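Local atomic coordinates of acyl-coenzyme A oxidase 3 (Yarrowia lipolytica, PDB entry 5YS9), a protein that uses FAD to oxidise acyl-CoA esters to trans-2-enoyl-CoA, passing the electrons to oxygen as hydrogen peroxide in peroxisomal fatty acid beta-oxidation. Residues A[558-570]-A[582-594]. Numbering follows the deposited sequence.
Sequences TRKHLVTAFYERI and LINLANLFTLWSI
Two neighbouring antiparallel helices of the C-terminal helical region of the acyl-CoA oxidase fold pack here by knobs-into-holes, residues 558-570 against 582-594, with the segment axes 10.1 Å apart at closest approach. Phe566 is one knob, set among Leu582, Leu585, Ala586 and Phe589. Ala586 CB stands over the middle of its ring, 3.9 Å from the centroid, in a CH-pi contact, while the ring edge turns toward Phe589. Phe589 is the reciprocal knob, among Arg559, Leu562, Val563 and Phe566; its CG lies anti to the backbone N (chi1 177°), which carries the ring across to Leu562 CB and Val563 CG2, both 3.8 Å from CE2. Phe361 of helix 349-385 meets this ring edge-to-face.

Beside these two knobs, Tyr567 reaches past Ala586 CB and Thr590 OG1 to Asn587, where its OH donates to OD1 at 2.6 Å, tilted from the carbonyl plane. The amide plane stands steeply to the phenol ring, and ND2 is held separately by Tyr622 OH and Lys505 O. A phenylalanine in place of Tyr567 would probably leave the buried Asn587 OD1 without this donor. Toward the C-terminal end of 582-594, the guanidinium plane of Arg559 and the ring plane of Phe589 are 11° apart, but NE comes to CZ obliquely, and NH2 approaches Trp592 CZ3. Ser593 OG donates to Phe589 O at 2.8 Å and itself accepts from Arg559 NE at 3.2 Å, with an N-H...O angle of 151°.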
loop_
_atom_site.group_PDB
_atom_site.type_symbol
_atom_site.label_atom_id
_atom_site.label_comp_id
_atom_site.label_asym_id
_atom_site.label_seq_id
_atom_site.Cartn_x
_atom_site.Cartn_y
_atom_site.Cartn_z
ATOM N N THR A 558 6.055 21.493 -0.510
ATOM C CA THR A 558 5.580 20.795 0.666
ATOM C C THR A 558 6.764 20.181 1.441
ATOM O O THR A 558 6.841 20.247 2.673
ATOM C CB THR A 558 4.525 19.743 0.265
ATOM O OG1 THR A 558 3.466 20.394 -0.463
ATOM C CG2 THR A 558 3.914 19.047 1.516
ATOM N N ARG A 559 7.721 19.622 0.727
ATOM C CA ARG A 559 8.846 19.031 1.398
ATOM C C ARG A 559 9.679 20.042 2.194
ATOM O O ARG A 559 10.124 19.787 3.346
ATOM C CB ARG A 559 9.739 18.316 0.375
ATOM C CG ARG A 559 10.633 17.279 0.999
ATOM C CD ARG A 559 9.886 16.558 2.126
ATOM N NE ARG A 559 10.433 15.256 2.353
ATOM C CZ ARG A 559 10.030 14.143 1.778
ATOM N NH1 ARG A 559 9.070 14.132 0.912
ATOM N NH2 ARG A 559 10.636 13.021 2.069
ATOM N N LYS A 560 9.877 21.177 1.548
ATOM C CA LYS A 560 10.563 22.300 2.110
ATOM C C LYS A 560 9.789 22.827 3.300
ATOM O O LYS A 560 10.373 23.135 4.314
ATOM C CB LYS A 560 10.759 23.364 1.030
ATOM C CG LYS A 560 11.179 24.723 1.538
ATOM C CD LYS A 560 10.047 25.721 1.439
ATOM C CE LYS A 560 9.674 26.258 2.799
ATOM N NZ LYS A 560 8.232 26.596 2.868
ATOM N N HIS A 561 8.469 22.894 3.197
ATOM C CA HIS A 561 7.671 23.294 4.371
ATOM C C HIS A 561 7.798 22.360 5.617
ATOM O O HIS A 561 7.888 22.843 6.748
ATOM C CB HIS A 561 6.191 23.590 3.999
ATOM C CG HIS A 561 5.522 24.499 4.982
ATOM N ND1 HIS A 561 5.961 25.789 5.215
ATOM C CD2 HIS A 561 4.503 24.285 5.848
ATOM C CE1 HIS A 561 5.222 26.336 6.167
ATOM N NE2 HIS A 561 4.328 25.445 6.565
ATOM N N LEU A 562 7.809 21.040 5.412
ATOM C CA LEU A 562 8.085 20.046 6.493
ATOM C C LEU A 562 9.431 20.268 7.174
ATOM O O LEU A 562 9.525 20.210 8.372
ATOM C CB LEU A 562 8.052 18.595 5.936
ATOM C CG LEU A 562 6.658 18.042 5.588
ATOM C CD1 LEU A 562 6.702 16.975 4.513
ATOM C CD2 LEU A 562 5.999 17.517 6.848
ATOM N N VAL A 563 10.466 20.502 6.371
ATOM C CA VAL A 563 11.818 20.807 6.846
ATOM C C VAL A 563 11.802 22.091 7.699
ATOM O O VAL A 563 12.292 22.142 8.817
ATOM C CB VAL A 563 12.757 20.993 5.620
ATOM C CG1 VAL A 563 14.114 21.584 6.016
ATOM C CG2 VAL A 563 12.921 19.678 4.855
ATOM N N THR A 564 11.222 23.139 7.146
ATOM C CA THR A 564 11.159 24.421 7.819
ATOM C C THR A 564 10.409 24.328 9.131
ATOM O O THR A 564 10.922 24.744 10.173
ATOM C CB THR A 564 10.594 25.463 6.851
ATOM O OG1 THR A 564 11.669 25.800 5.989
ATOM C CG2 THR A 564 10.128 26.694 7.525
ATOM N N ALA A 565 9.229 23.725 9.099
ATOM C CA ALA A 565 8.423 23.615 10.315
ATOM C C ALA A 565 9.093 22.795 11.408
ATOM O O ALA A 565 8.995 23.157 12.588
ATOM C CB ALA A 565 7.050 23.070 10.003
ATOM N N PHE A 566 9.803 21.725 11.037
ATOM C CA PHE A 566 10.548 20.965 12.043
ATOM C C PHE A 566 11.568 21.858 12.792
ATOM O O PHE A 566 11.522 21.981 14.013
ATOM C CB PHE A 566 11.239 19.748 11.390
ATOM C CG PHE A 566 11.438 18.546 12.307
ATOM C CD1 PHE A 566 11.356 18.629 13.704
ATOM C CD2 PHE A 566 11.770 17.320 11.749
ATOM C CE1 PHE A 566 11.586 17.505 14.507
ATOM C CE2 PHE A 566 12.000 16.193 12.550
ATOM C CZ PHE A 566 11.918 16.291 13.921
ATOM N N TYR A 567 12.451 22.515 12.044
ATOM C CA TYR A 567 13.489 23.397 12.639
ATOM C C TYR A 567 12.926 24.588 13.433
ATOM O O TYR A 567 13.345 24.833 14.575
ATOM C CB TYR A 567 14.458 23.856 11.549
ATOM C CG TYR A 567 15.372 22.749 11.036
ATOM C CD1 TYR A 567 16.134 21.980 11.914
ATOM C CD2 TYR A 567 15.498 22.473 9.659
ATOM C CE1 TYR A 567 16.991 20.980 11.451
ATOM C CE2 TYR A 567 16.362 21.470 9.185
ATOM C CZ TYR A 567 17.095 20.729 10.091
ATOM O OH TYR A 567 17.967 19.763 9.660
ATOM N N GLU A 568 11.925 25.261 12.851
ATOM C CA GLU A 568 11.261 26.416 13.493
ATOM C C GLU A 568 10.659 26.061 14.829
ATOM O O GLU A 568 10.715 26.855 15.761
ATOM C CB GLU A 568 10.171 27.061 12.590
ATOM C CG GLU A 568 10.533 28.433 11.991
ATOM C CD GLU A 568 10.283 28.576 10.474
ATOM O OE1 GLU A 568 11.298 28.693 9.732
ATOM O OE2 GLU A 568 9.100 28.589 10.015
ATOM N N ARG A 569 10.059 24.882 14.925
ATOM C CA ARG A 569 9.371 24.461 16.159
ATOM C C ARG A 569 10.384 24.035 17.218
ATOM O O ARG A 569 10.138 24.219 18.402
ATOM C CB ARG A 569 8.354 23.313 15.904
ATOM C CG ARG A 569 7.121 23.641 15.042
ATOM C CD ARG A 569 6.120 24.643 15.633
ATOM N NE ARG A 569 5.871 24.454 17.064
ATOM C CZ ARG A 569 5.909 25.407 18.004
ATOM N NH1 ARG A 569 6.149 26.686 17.716
ATOM N NH2 ARG A 569 5.680 25.068 19.265
ATOM N N ILE A 570 11.512 23.470 16.786
ATOM C CA ILE A 570 12.627 23.121 17.691
ATOM C C ILE A 570 13.212 24.394 18.307
ATOM O O ILE A 570 13.328 24.491 19.526
ATOM C CB ILE A 570 13.739 22.306 16.971
ATOM C CG1 ILE A 570 13.216 20.911 16.575
ATOM C CG2 ILE A 570 14.960 22.157 17.872
ATOM C CD1 ILE A 570 14.035 20.156 15.529
ATOM N N LEU A 582 16.397 16.161 19.081
ATOM C CA LEU A 582 15.504 16.614 18.024
ATOM C C LEU A 582 16.241 17.093 16.748
ATOM O O LEU A 582 15.826 16.765 15.624
ATOM C CB LEU A 582 14.591 17.695 18.566
ATOM C CG LEU A 582 13.535 17.268 19.597
ATOM C CD1 LEU A 582 12.841 18.512 20.120
ATOM C CD2 LEU A 582 12.513 16.338 18.984
ATOM N N ILE A 583 17.327 17.851 16.899
ATOM C CA ILE A 583 18.094 18.321 15.737
ATOM C C ILE A 583 18.629 17.124 14.973
ATOM O O ILE A 583 18.630 17.132 13.734
ATOM C CB ILE A 583 19.240 19.318 16.122
ATOM C CG1 ILE A 583 18.642 20.707 16.360
ATOM C CG2 ILE A 583 20.267 19.498 15.007
ATOM C CD1 ILE A 583 19.469 21.530 17.328
ATOM N N ASN A 584 19.100 16.125 15.725
ATOM C CA ASN A 584 19.550 14.856 15.183
ATOM C C ASN A 584 18.440 14.226 14.347
ATOM O O ASN A 584 18.688 13.798 13.252
ATOM C CB ASN A 584 19.954 13.877 16.322
ATOM C CG ASN A 584 21.393 14.049 16.818
ATOM O OD1 ASN A 584 21.714 13.501 17.858
ATOM N ND2 ASN A 584 22.256 14.757 16.084
ATOM N N LEU A 585 17.229 14.156 14.886
ATOM C CA LEU A 585 16.063 13.704 14.116
ATOM C C LEU A 585 15.858 14.550 12.878
ATOM O O LEU A 585 15.729 14.002 11.779
ATOM C CB LEU A 585 14.756 13.774 14.926
ATOM C CG LEU A 585 14.187 12.512 15.564
ATOM C CD1 LEU A 585 12.732 12.773 15.957
ATOM C CD2 LEU A 585 14.278 11.295 14.643
ATOM N N ALA A 586 15.813 15.879 13.092
ATOM C CA ALA A 586 15.538 16.860 12.015
ATOM C C ALA A 586 16.567 16.771 10.881
ATOM O O ALA A 586 16.213 16.716 9.700
ATOM C CB ALA A 586 15.468 18.273 12.575
ATOM N N ASN A 587 17.834 16.683 11.252
ATOM C CA ASN A 587 18.911 16.526 10.248
ATOM C C ASN A 587 18.782 15.277 9.451
ATOM O O ASN A 587 19.018 15.317 8.253
ATOM C CB ASN A 587 20.301 16.584 10.883
ATOM C CG ASN A 587 20.710 17.998 11.257
ATOM O OD1 ASN A 587 19.900 18.936 11.252
ATOM N ND2 ASN A 587 21.975 18.157 11.548
ATOM N N LEU A 588 18.383 14.179 10.106
ATOM C CA LEU A 588 18.157 12.890 9.410
ATOM C C LEU A 588 17.014 13.061 8.435
ATOM O O LEU A 588 17.166 12.778 7.251
ATOM C CB LEU A 588 17.879 11.749 10.392
ATOM C CG LEU A 588 17.677 10.340 9.813
ATOM C CD1 LEU A 588 18.769 9.894 8.799
ATOM C CD2 LEU A 588 17.569 9.351 10.958
ATOM N N PHE A 589 15.895 13.614 8.905
ATOM C CA PHE A 589 14.793 13.888 8.003
ATOM C C PHE A 589 15.294 14.638 6.764
ATOM O O PHE A 589 15.100 14.192 5.618
ATOM C CB PHE A 589 13.668 14.662 8.706
ATOM C CG PHE A 589 12.545 15.029 7.795
ATOM C CD1 PHE A 589 11.786 14.036 7.176
ATOM C CD2 PHE A 589 12.277 16.366 7.490
ATOM C CE1 PHE A 589 10.763 14.379 6.280
ATOM C CE2 PHE A 589 11.243 16.706 6.616
ATOM C CZ PHE A 589 10.481 15.713 6.023
ATOM N N THR A 590 15.983 15.739 7.015
ATOM C CA THR A 590 16.245 16.703 6.002
ATOM C C THR A 590 17.300 16.182 5.013
ATOM O O THR A 590 17.159 16.348 3.780
ATOM C CB THR A 590 16.635 18.061 6.631
ATOM O OG1 THR A 590 15.541 18.593 7.401
ATOM C CG2 THR A 590 17.006 19.060 5.556
ATOM N N LEU A 591 18.345 15.545 5.546
ATOM C CA LEU A 591 19.401 14.993 4.706
ATOM C C LEU A 591 18.953 13.748 3.944
ATOM O O LEU A 591 19.407 13.482 2.828
ATOM C CB LEU A 591 20.601 14.697 5.564
ATOM C CG LEU A 591 21.273 15.994 6.074
ATOM C CD1 LEU A 591 22.066 15.759 7.331
ATOM C CD2 LEU A 591 22.179 16.573 4.988
ATOM N N TRP A 592 18.077 12.965 4.572
ATOM C CA TRP A 592 17.504 11.805 3.928
ATOM C C TRP A 592 16.668 12.295 2.718
ATOM O O TRP A 592 16.838 11.794 1.594
ATOM C CB TRP A 592 16.705 10.947 4.949
ATOM C CG TRP A 592 15.869 9.912 4.320
ATOM C CD1 TRP A 592 16.290 8.743 3.772
ATOM C CD2 TRP A 592 14.464 9.964 4.139
ATOM N NE1 TRP A 592 15.244 8.057 3.270
ATOM C CE2 TRP A 592 14.095 8.773 3.470
ATOM C CE3 TRP A 592 13.477 10.910 4.452
ATOM C CZ2 TRP A 592 12.761 8.481 3.105
ATOM C CZ3 TRP A 592 12.136 10.628 4.075
ATOM C CH2 TRP A 592 11.798 9.414 3.408
ATOM N N SER A 593 15.831 13.315 2.960
ATOM C CA SER A 593 14.999 13.918 1.922
ATOM C C SER A 593 15.800 14.435 0.742
ATOM O O SER A 593 15.341 14.342 -0.396
ATOM C CB SER A 593 14.203 15.082 2.488
ATOM O OG SER A 593 13.357 14.668 3.522
ATOM N N ILE A 594 16.954 15.018 1.025
ATOM C CA ILE A 594 17.891 15.453 0.010
ATOM C C ILE A 594 18.428 14.266 -0.766
ATOM O O ILE A 594 18.535 14.303 -1.968
ATOM C CB ILE A 594 19.048 16.243 0.654
ATOM C CG1 ILE A 594 18.542 17.587 1.164
ATOM C CG2 ILE A 594 20.195 16.457 -0.319
ATOM C CD1 ILE A 594 19.490 18.312 2.082
#